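Local atomic coordinates of EGF family domain-containing protein (Toxoplasma gondii, PDB entry 4Z80), a protein that binds a peptide of the RON2-type protein RON2L1 and probably serves host-cell invasion at the moving junction. Residues F386-A391 / S397-G402; S52-Y57 / M90-C95; V56-S61 / V318-T323; V353-V358 / F428-V433. All coordinates share one frame; numbering follows the deposited sequence.

Interaction 1: residues F386-A391 / S397-G402. With SO4 (sulfate ion), chain J.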
# COMPACT_ATOMS: atom_id res chain seq x y z
N PHE A 386 -0.64 9.54 15.09
CA PHE A 386 -0.96 8.44 14.19
C PHE A 386 -1.72 7.32 14.91
O PHE A 386 -2.75 6.84 14.42
CB PHE A 386 0.36 7.93 13.58
CG PHE A 386 0.22 6.74 12.65
CD1 PHE A 386 -0.66 6.75 11.59
CD2 PHE A 386 1.05 5.64 12.83
CE1 PHE A 386 -0.74 5.67 10.74
CE2 PHE A 386 0.98 4.56 11.97
CZ PHE A 386 0.08 4.57 10.93
N MET A 387 -1.22 6.94 16.08
CA MET A 387 -1.80 5.84 16.85
C MET A 387 -3.14 6.21 17.50
O MET A 387 -3.87 5.32 17.91
CB MET A 387 -0.82 5.38 17.93
CG MET A 387 0.50 4.86 17.38
SD MET A 387 1.81 4.70 18.63
CE MET A 387 1.34 3.15 19.37
N LEU A 388 -3.44 7.50 17.58
CA LEU A 388 -4.67 8.00 18.20
C LEU A 388 -5.64 8.58 17.16
O LEU A 388 -6.59 9.29 17.51
CB LEU A 388 -4.34 9.07 19.25
CG LEU A 388 -3.52 8.65 20.47
CD1 LEU A 388 -3.19 9.87 21.32
CD2 LEU A 388 -4.27 7.61 21.28
N SER A 389 -5.42 8.28 15.89
CA SER A 389 -6.18 8.95 14.83
C SER A 389 -7.50 8.23 14.55
O SER A 389 -8.53 8.58 15.13
CB SER A 389 -5.32 9.09 13.56
OG SER A 389 -4.89 7.84 13.03
N SER A 390 -7.48 7.24 13.66
CA SER A 390 -8.70 6.51 13.34
C SER A 390 -8.32 5.13 12.86
O SER A 390 -7.21 4.91 12.38
CB SER A 390 -9.53 7.25 12.29
OG SER A 390 -8.78 7.51 11.12
N ALA A 391 -9.24 4.19 13.02
CA ALA A 391 -8.97 2.82 12.66
C ALA A 391 -10.26 2.08 12.37
O ALA A 391 -11.25 2.22 13.08
CB ALA A 391 -8.22 2.12 13.76
N SER A 397 -11.00 0.79 18.51
CA SER A 397 -11.82 1.99 18.72
C SER A 397 -11.61 2.65 20.09
O SER A 397 -11.81 3.87 20.24
CB SER A 397 -13.30 1.65 18.53
OG SER A 397 -13.75 0.82 19.59
N SER A 398 -11.22 1.88 21.09
CA SER A 398 -11.01 2.40 22.44
C SER A 398 -9.69 3.16 22.53
O SER A 398 -9.48 3.94 23.47
CB SER A 398 -11.04 1.25 23.46
OG SER A 398 -10.09 0.26 23.12
N GLN A 399 -8.82 2.94 21.55
CA GLN A 399 -7.52 3.60 21.51
C GLN A 399 -7.55 4.85 20.63
O GLN A 399 -7.13 5.91 21.07
CB GLN A 399 -6.44 2.64 21.00
CG GLN A 399 -5.08 3.28 20.80
CD GLN A 399 -4.02 2.26 20.46
OE1 GLN A 399 -3.89 1.24 21.14
NE2 GLN A 399 -3.26 2.52 19.40
N VAL A 400 -8.00 4.71 19.39
CA VAL A 400 -8.05 5.88 18.52
C VAL A 400 -9.13 6.84 19.00
O VAL A 400 -10.13 6.43 19.60
CB VAL A 400 -8.29 5.49 17.04
CG1 VAL A 400 -7.15 4.64 16.53
CG2 VAL A 400 -9.62 4.78 16.85
N ARG A 401 -8.91 8.13 18.76
CA ARG A 401 -9.72 9.20 19.35
C ARG A 401 -10.29 10.18 18.33
O ARG A 401 -11.05 11.07 18.69
CB ARG A 401 -8.87 10.00 20.34
CG ARG A 401 -8.26 9.22 21.51
CD ARG A 401 -9.29 8.91 22.58
NE ARG A 401 -10.07 7.74 22.24
CZ ARG A 401 -11.16 7.34 22.89
NH1 ARG A 401 -11.79 6.24 22.48
NH2 ARG A 401 -11.62 8.02 23.92
N GLY A 402 -9.87 10.05 17.07
CA GLY A 402 -10.30 10.98 16.04
C GLY A 402 -9.37 12.16 15.87
O GLY A 402 -9.76 13.17 15.27
S SO4 J . -14.35 5.84 25.15
O1 SO4 J . -15.74 5.42 25.19
O2 SO4 J . -14.29 7.25 24.77
O3 SO4 J . -13.63 5.01 24.18
O4 SO4 J . -13.75 5.69 26.47
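The amide of Q399 reaches back to the helix end at M387. From CB the chain leaves with CG anti to the backbone N (chi1 175°) and stays extended, which carries it alongside the last helical turn. CG passes 3.7 Å from M387 O, CD lies a little farther from the same oxygen, and NE2 donates to M387 O at 3.2 Å. The N-H points almost straight at this acceptor (173°); the oxygen lies in the amide plane, while NE2 is tilted from the carbonyl plane of M387. NE2 also touches M387 CB.

Backbone bonds carry the rest of the turn. L388, the first residue to leave the helix, accepts from R401 N at L388 O (2.9 Å), and S389 O accepts from G402 N at 2.8 Å. V400 packs closely here: CB lies against S389 O, CG1 between M387 O and A391 CB, and CG2 beside A391 N. L388 CD2 lies 3.3 Å from Q399 O, on the returning loop. The side chain of R401 leads away from the contact, its NH1 and NH2 donating to a sulfate, probably from the crystallisation liquor, while NE folds back onto V400 O.

The contact closes a short surface loop after helix 378-387, before strand 405-410. S390 OG bonds to V56 N, and the ring of F386 meets Y57 edge-to-face, tying this helix end to the 52-59 loop.

Interaction 2: residues S52-Y57 / M90-C95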
# COMPACT_ATOMS: atom_id res chain seq x y z
N SER A 52 -16.57 8.46 3.47
CA SER A 52 -15.45 9.28 3.90
C SER A 52 -14.89 8.76 5.22
O SER A 52 -15.36 7.73 5.74
CB SER A 52 -15.90 10.74 4.03
OG SER A 52 -16.84 10.88 5.08
N ASN A 53 -13.88 9.44 5.75
CA ASN A 53 -13.36 9.14 7.08
C ASN A 53 -12.88 7.70 7.23
O ASN A 53 -13.15 7.04 8.24
CB ASN A 53 -14.43 9.44 8.13
CG ASN A 53 -13.87 9.53 9.54
OD1 ASN A 53 -12.76 10.01 9.75
ND2 ASN A 53 -14.64 9.06 10.52
N VAL A 54 -12.18 7.20 6.21
CA VAL A 54 -11.55 5.88 6.30
C VAL A 54 -10.47 5.92 7.39
O VAL A 54 -9.81 6.94 7.58
CB VAL A 54 -10.93 5.47 4.94
CG1 VAL A 54 -10.08 4.19 5.06
CG2 VAL A 54 -12.02 5.27 3.91
N GLY A 55 -10.29 4.82 8.11
CA GLY A 55 -9.27 4.77 9.15
C GLY A 55 -7.87 5.06 8.62
O GLY A 55 -7.47 4.53 7.59
N VAL A 56 -7.13 5.90 9.33
CA VAL A 56 -5.77 6.29 8.92
C VAL A 56 -4.72 5.31 9.46
O VAL A 56 -3.83 4.87 8.73
CB VAL A 56 -5.45 7.74 9.40
CG1 VAL A 56 -3.96 8.09 9.25
CG2 VAL A 56 -6.32 8.73 8.64
N TYR A 57 -4.82 4.96 10.74
CA TYR A 57 -3.90 4.00 11.33
C TYR A 57 -4.09 2.65 10.64
O TYR A 57 -3.14 2.02 10.19
CB TYR A 57 -4.15 3.90 12.84
CG TYR A 57 -3.14 3.11 13.62
CD1 TYR A 57 -1.82 3.54 13.74
CD2 TYR A 57 -3.50 1.94 14.28
CE1 TYR A 57 -0.89 2.82 14.47
CE2 TYR A 57 -2.58 1.23 15.02
CZ TYR A 57 -1.28 1.67 15.12
OH TYR A 57 -0.37 0.94 15.86
N MET A 90 -10.60 -5.08 1.90
CA MET A 90 -9.41 -4.57 1.22
C MET A 90 -8.86 -3.37 1.99
O MET A 90 -9.60 -2.66 2.67
CB MET A 90 -9.72 -4.19 -0.23
CG MET A 90 -10.76 -3.11 -0.41
SD MET A 90 -11.18 -2.95 -2.17
CE MET A 90 -12.29 -1.56 -2.08
N ALA A 91 -7.55 -3.15 1.88
CA ALA A 91 -6.92 -1.96 2.44
C ALA A 91 -7.46 -0.73 1.73
O ALA A 91 -7.52 -0.70 0.49
CB ALA A 91 -5.41 -2.04 2.31
N ALA A 92 -7.86 0.28 2.49
CA ALA A 92 -8.57 1.44 1.96
C ALA A 92 -8.02 2.73 2.53
O ALA A 92 -7.40 2.73 3.60
CB ALA A 92 -10.05 1.33 2.25
N GLY A 93 -8.29 3.82 1.82
CA GLY A 93 -7.87 5.15 2.23
C GLY A 93 -7.22 5.85 1.05
O GLY A 93 -6.16 5.44 0.59
N ALA A 94 -7.84 6.92 0.57
CA ALA A 94 -7.40 7.56 -0.67
C ALA A 94 -6.09 8.33 -0.59
O ALA A 94 -5.46 8.57 -1.62
CB ALA A 94 -8.49 8.48 -1.19
N CYS A 95 -5.68 8.75 0.61
CA CYS A 95 -4.44 9.52 0.76
C CYS A 95 -3.25 8.62 1.05
O CYS A 95 -3.34 7.74 1.90
CB CYS A 95 -4.57 10.55 1.89
SG CYS A 95 -5.76 11.86 1.57
O HOH W 1 -5.86 4.18 5.49
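The A92-G93 peptide group takes a methyl of V54 over one face: CG1 lies 3.4 Å from A92 O and 3.7 Å from G93 N. The same methyl touches A92 CB at 4.0 Å, and V54 CB also lies near G93 CA. This reach follows from chi1 of V54, which at 172° sets CG1 opposite the backbone N and aims it at the other segment. A water joins carbonyls of the two segments, lying 2.7 Å from G55 O and 2.8 Å from A92 O; it donates to both, bridging two acceptors that cannot bond each other.

In the fold, this is where the loop between strands 43-51 and 60-62 folds over the end of strand 89-91, the antiparallel partner of strand 60-62. A92 continues that pairing with G59, and its side chain, like that of V54, also packs on D27 of strand 27-30. G93 has a positive phi of 132°, and the V54 methyl lies beside its N. Two residues on, C95 is joined to C344 by a disulfide, while G93 O accepts from T333 OG1.

Interaction 3: residues V56-S61 / V318-T323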
# COMPACT_ATOMS: atom_id res chain seq x y z
N VAL A 56 -7.13 5.90 9.33
CA VAL A 56 -5.77 6.29 8.92
C VAL A 56 -4.72 5.31 9.46
O VAL A 56 -3.83 4.87 8.73
CB VAL A 56 -5.45 7.74 9.40
CG1 VAL A 56 -3.96 8.09 9.25
CG2 VAL A 56 -6.32 8.73 8.64
N TYR A 57 -4.82 4.96 10.74
CA TYR A 57 -3.90 4.00 11.33
C TYR A 57 -4.09 2.65 10.64
O TYR A 57 -3.14 2.02 10.19
CB TYR A 57 -4.15 3.90 12.84
CG TYR A 57 -3.14 3.11 13.62
CD1 TYR A 57 -1.82 3.54 13.74
CD2 TYR A 57 -3.50 1.94 14.28
CE1 TYR A 57 -0.89 2.82 14.47
CE2 TYR A 57 -2.58 1.23 15.02
CZ TYR A 57 -1.28 1.67 15.12
OH TYR A 57 -0.37 0.94 15.86
N VAL A 58 -5.35 2.23 10.59
CA VAL A 58 -5.78 1.01 9.91
C VAL A 58 -7.00 1.36 9.07
O VAL A 58 -8.01 1.82 9.61
CB VAL A 58 -6.13 -0.10 10.92
CG1 VAL A 58 -6.78 -1.28 10.21
CG2 VAL A 58 -4.89 -0.53 11.65
N GLY A 59 -6.91 1.16 7.75
CA GLY A 59 -7.99 1.51 6.84
C GLY A 59 -8.50 0.31 6.07
O GLY A 59 -7.72 -0.38 5.43
N TYR A 60 -9.81 0.08 6.15
CA TYR A 60 -10.46 -1.05 5.49
C TYR A 60 -11.77 -0.63 4.85
O TYR A 60 -12.49 0.22 5.39
CB TYR A 60 -10.79 -2.18 6.48
CG TYR A 60 -9.63 -2.86 7.15
CD1 TYR A 60 -8.55 -3.33 6.42
CD2 TYR A 60 -9.63 -3.05 8.52
CE1 TYR A 60 -7.48 -3.96 7.05
CE2 TYR A 60 -8.57 -3.68 9.16
CZ TYR A 60 -7.50 -4.13 8.42
OH TYR A 60 -6.44 -4.75 9.05
N SER A 61 -12.09 -1.27 3.74
CA SER A 61 -13.46 -1.28 3.25
C SER A 61 -13.76 -2.65 2.66
O SER A 61 -12.85 -3.44 2.42
CB SER A 61 -13.70 -0.18 2.22
OG SER A 61 -12.97 -0.45 1.04
N VAL A 318 1.28 -8.15 13.70
CA VAL A 318 1.79 -6.99 12.98
C VAL A 318 1.03 -5.75 13.42
O VAL A 318 -0.09 -5.85 13.92
CB VAL A 318 1.66 -7.13 11.43
CG1 VAL A 318 2.44 -8.33 10.92
CG2 VAL A 318 0.20 -7.23 11.00
N ARG A 319 1.64 -4.59 13.24
CA ARG A 319 0.90 -3.34 13.42
C ARG A 319 1.59 -2.24 12.65
O ARG A 319 2.78 -2.34 12.37
CB ARG A 319 0.78 -2.97 14.91
CG ARG A 319 2.09 -2.57 15.58
CD ARG A 319 1.91 -2.42 17.10
NE ARG A 319 1.44 -3.67 17.67
CZ ARG A 319 1.02 -3.84 18.93
NH1 ARG A 319 1.00 -2.82 19.79
NH2 ARG A 319 0.61 -5.04 19.30
N PRO A 320 0.84 -1.18 12.30
CA PRO A 320 1.50 -0.07 11.61
C PRO A 320 2.40 0.71 12.55
O PRO A 320 2.07 0.88 13.72
CB PRO A 320 0.34 0.80 11.12
CG PRO A 320 -0.90 -0.01 11.35
CD PRO A 320 -0.59 -0.92 12.48
N MET A 321 3.53 1.17 12.02
CA MET A 321 4.46 1.98 12.79
C MET A 321 5.03 3.08 11.92
O MET A 321 5.23 2.90 10.72
CB MET A 321 5.62 1.15 13.35
CG MET A 321 5.27 0.21 14.48
SD MET A 321 6.73 -0.66 15.08
CE MET A 321 7.68 0.67 15.79
N LYS A 322 5.30 4.22 12.55
CA LYS A 322 6.10 5.28 11.94
C LYS A 322 7.27 5.60 12.84
O LYS A 322 7.12 5.66 14.06
CB LYS A 322 5.28 6.55 11.73
CG LYS A 322 4.09 6.39 10.83
CD LYS A 322 3.42 7.71 10.50
CE LYS A 322 2.25 7.49 9.59
NZ LYS A 322 1.60 8.78 9.20
N THR A 323 8.43 5.84 12.24
CA THR A 323 9.61 6.30 12.97
C THR A 323 10.27 7.37 12.13
O THR A 323 9.96 7.50 10.95
CB THR A 323 10.61 5.17 13.24
OG1 THR A 323 11.09 4.66 11.99
CG2 THR A 323 9.97 4.06 14.03
O HOH W 2 2.21 2.07 15.99
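P320 lies over one face of the Y57 ring, and these two residues make up most of the buried surface. CG of the proline is 4.1 Å from the centroid of the Y57 ring and only 7° off its normal, a CH-pi contact over the centre of the ring; CD sits toward the hydroxyl end, 3.8 Å from Y57 CZ. The two side chains cross at about a right angle. The backbone joins in, since P320 CG also comes to 3.2 Å from Y57 O, a close touch, and that oxygen is itself taken by K100 NZ. With chi1 at -171°, CG of Y57 stands anti to the backbone N, which lays the ring with its face against P320.

V58 adds a smaller apolar touch, its CG2 meeting P320 CG at 4.0 Å. At the polar end a water bridges the two residues: it donates to P320 O at 2.6 Å and lies 2.8 Å from Y57 OH, in the ring plane at the edge. Helix 378-387 packs here too, with M387 on Y57 and F386 on P320.

This proline-tyrosine CH-pi contact seats the loop before strand 60-62 on strand 318-321, which pairs antiparallel with 101-104 and lies in the region matching the apical membrane antigen 1 (PAN-clan) family.

Interaction 4: residues V353-V358 / F428-V433. With GOL (glycerol), chain F.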
# COMPACT_ATOMS: atom_id res chain seq x y z
N VAL A 353 4.97 26.32 12.73
CA VAL A 353 3.58 26.74 12.66
C VAL A 353 2.72 25.96 13.63
O VAL A 353 3.10 24.88 14.10
CB VAL A 353 3.00 26.60 11.23
CG1 VAL A 353 3.59 27.69 10.31
CG2 VAL A 353 3.25 25.21 10.67
N ARG A 354 1.56 26.54 13.91
CA ARG A 354 0.54 25.99 14.82
C ARG A 354 -0.81 25.90 14.09
O ARG A 354 -1.21 26.87 13.44
CB ARG A 354 0.39 26.86 16.07
CG ARG A 354 1.66 27.21 16.80
CD ARG A 354 1.53 28.54 17.55
NE ARG A 354 0.47 28.51 18.56
CZ ARG A 354 -0.00 29.60 19.16
NH1 ARG A 354 0.46 30.80 18.86
NH2 ARG A 354 -0.96 29.48 20.07
N TRP A 355 -1.53 24.79 14.21
CA TRP A 355 -2.86 24.68 13.60
C TRP A 355 -3.84 25.69 14.18
O TRP A 355 -3.91 25.86 15.40
CB TRP A 355 -3.46 23.28 13.80
CG TRP A 355 -2.65 22.16 13.23
CD1 TRP A 355 -1.92 21.24 13.92
CD2 TRP A 355 -2.49 21.84 11.84
NE1 TRP A 355 -1.32 20.36 13.06
CE2 TRP A 355 -1.65 20.70 11.77
CE3 TRP A 355 -2.98 22.39 10.65
CZ2 TRP A 355 -1.28 20.13 10.56
CZ3 TRP A 355 -2.61 21.82 9.46
CH2 TRP A 355 -1.77 20.69 9.42
N GLY A 356 -4.63 26.32 13.32
CA GLY A 356 -5.65 27.25 13.78
C GLY A 356 -6.90 27.28 12.92
O GLY A 356 -7.02 26.56 11.92
N VAL A 357 -7.84 28.13 13.32
CA VAL A 357 -9.03 28.43 12.53
C VAL A 357 -9.11 29.95 12.38
O VAL A 357 -8.54 30.68 13.18
CB VAL A 357 -10.32 27.87 13.18
CG1 VAL A 357 -10.27 26.34 13.22
CG2 VAL A 357 -10.52 28.45 14.58
N VAL A 358 -9.80 30.42 11.35
CA VAL A 358 -9.82 31.85 11.07
C VAL A 358 -10.62 32.58 12.15
O VAL A 358 -11.64 32.08 12.63
CB VAL A 358 -10.40 32.15 9.68
CG1 VAL A 358 -10.56 33.65 9.45
CG2 VAL A 358 -9.51 31.56 8.59
N PHE A 428 -0.18 18.86 21.51
CA PHE A 428 -1.60 19.18 21.59
C PHE A 428 -2.34 18.50 20.45
O PHE A 428 -1.99 18.69 19.29
CB PHE A 428 -1.83 20.69 21.54
CG PHE A 428 -1.24 21.42 22.70
CD1 PHE A 428 -1.95 21.58 23.87
CD2 PHE A 428 0.04 21.94 22.63
CE1 PHE A 428 -1.40 22.24 24.94
CE2 PHE A 428 0.60 22.60 23.70
CZ PHE A 428 -0.13 22.76 24.85
N PHE A 429 -3.36 17.72 20.78
CA PHE A 429 -4.09 16.93 19.79
C PHE A 429 -5.45 17.55 19.47
O PHE A 429 -6.16 18.02 20.37
CB PHE A 429 -4.30 15.49 20.30
CG PHE A 429 -3.03 14.75 20.58
CD1 PHE A 429 -2.28 14.22 19.55
CD2 PHE A 429 -2.61 14.53 21.88
CE1 PHE A 429 -1.12 13.51 19.80
CE2 PHE A 429 -1.45 13.83 22.14
CZ PHE A 429 -0.70 13.32 21.10
N TYR A 430 -5.81 17.53 18.19
CA TYR A 430 -7.03 18.16 17.71
C TYR A 430 -7.89 17.23 16.86
O TYR A 430 -7.36 16.39 16.12
CB TYR A 430 -6.69 19.39 16.87
CG TYR A 430 -5.76 20.37 17.53
CD1 TYR A 430 -6.20 21.21 18.54
CD2 TYR A 430 -4.43 20.48 17.13
CE1 TYR A 430 -5.35 22.11 19.14
CE2 TYR A 430 -3.57 21.37 17.72
CZ TYR A 430 -4.03 22.19 18.72
OH TYR A 430 -3.17 23.08 19.30
N SER A 431 -9.20 17.44 16.93
CA SER A 431 -10.14 16.77 16.03
C SER A 431 -10.92 17.77 15.17
O SER A 431 -11.86 17.39 14.46
CB SER A 431 -11.12 15.91 16.83
OG SER A 431 -11.91 16.70 17.69
N THR A 432 -10.50 19.04 15.21
CA THR A 432 -11.10 20.13 14.44
C THR A 432 -10.37 20.31 13.12
O THR A 432 -9.15 20.27 13.09
CB THR A 432 -11.04 21.46 15.21
OG1 THR A 432 -11.69 21.33 16.49
CG2 THR A 432 -11.70 22.59 14.42
N VAL A 433 -11.12 20.51 12.03
CA VAL A 433 -10.52 20.75 10.72
C VAL A 433 -9.86 22.13 10.70
O VAL A 433 -10.52 23.13 10.98
CB VAL A 433 -11.57 20.65 9.61
CG1 VAL A 433 -11.01 21.07 8.25
CG2 VAL A 433 -12.11 19.24 9.53
C1 GOL F . -0.87 25.18 20.53
O1 GOL F . -0.62 26.21 19.59
C2 GOL F . -1.56 25.77 21.76
O2 GOL F . -2.08 27.04 21.45
C3 GOL F . -2.65 24.84 22.32
O3 GOL F . -3.71 24.55 21.42
O HOH W 3 -2.28 24.78 17.36
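Y430 OH is held by two partners at once: it lies 2.6 Å from glycerol O3 and 2.7 Å from a water that links it to W355. That water donates to W355 O at 2.8 Å and also meets glycerol O1, so a bridge of solvent and glycerol spans the two segments where no direct hydrogen bond does. On the other side R354 grips the glycerol, NE donating to O1 at 2.7 Å and NH2 to O2 at 3.0 Å; the chain bends at chi3 (61°), bringing O1 to the edge of the guanidinium, in its plane. F428 lays one ring face under glycerol C3. The glycerol probably comes from the crystallisation liquor. NH1 of R354 forms a salt bridge with E468.

Below the polar bridge the two aromatic residues touch, W355 CD1 to Y430 CD2 at 4.1 Å, with the rings set oblique to each other. Farther along, V357 CG1 rests 3.9 Å from V433 O and also touches the methyl of T432, the V357 and T432 side chains crossing at about a right angle.

Strand 353-359 is the middle strand of a three-stranded antiparallel sheet, between 363-366 and 436-440, whereas 424-430 belongs to a second sheet beside 405-410 and 371-377. W355 packs between the two sheets: its ring meets W405 and F19 edge-to-face and packs on strand 443-447, and its N bonds to T407 OG1.

From the N terminus, residues 52-61, the loop and the start of strand 60-62, make the first contacts. Interaction 2 closes a loop with 32 residues between its segments, and interaction 3, starting from the same V56-Y57 stretch, closes a far longer loop to 318-323. The two touch directly through the pairing of strands 60-62 and 89-91. Interaction 4 then opens at 353 and closes at 433, and the small turn of interaction 1 lies wholly within that span. Interaction 1 touches all three others: S390 and F386 reach Y57 and V56 of interactions 2 and 3, while G402 and L388 pack on S431 and F429 of interaction 4. Interaction 4 touches neither interaction 2 nor interaction 3.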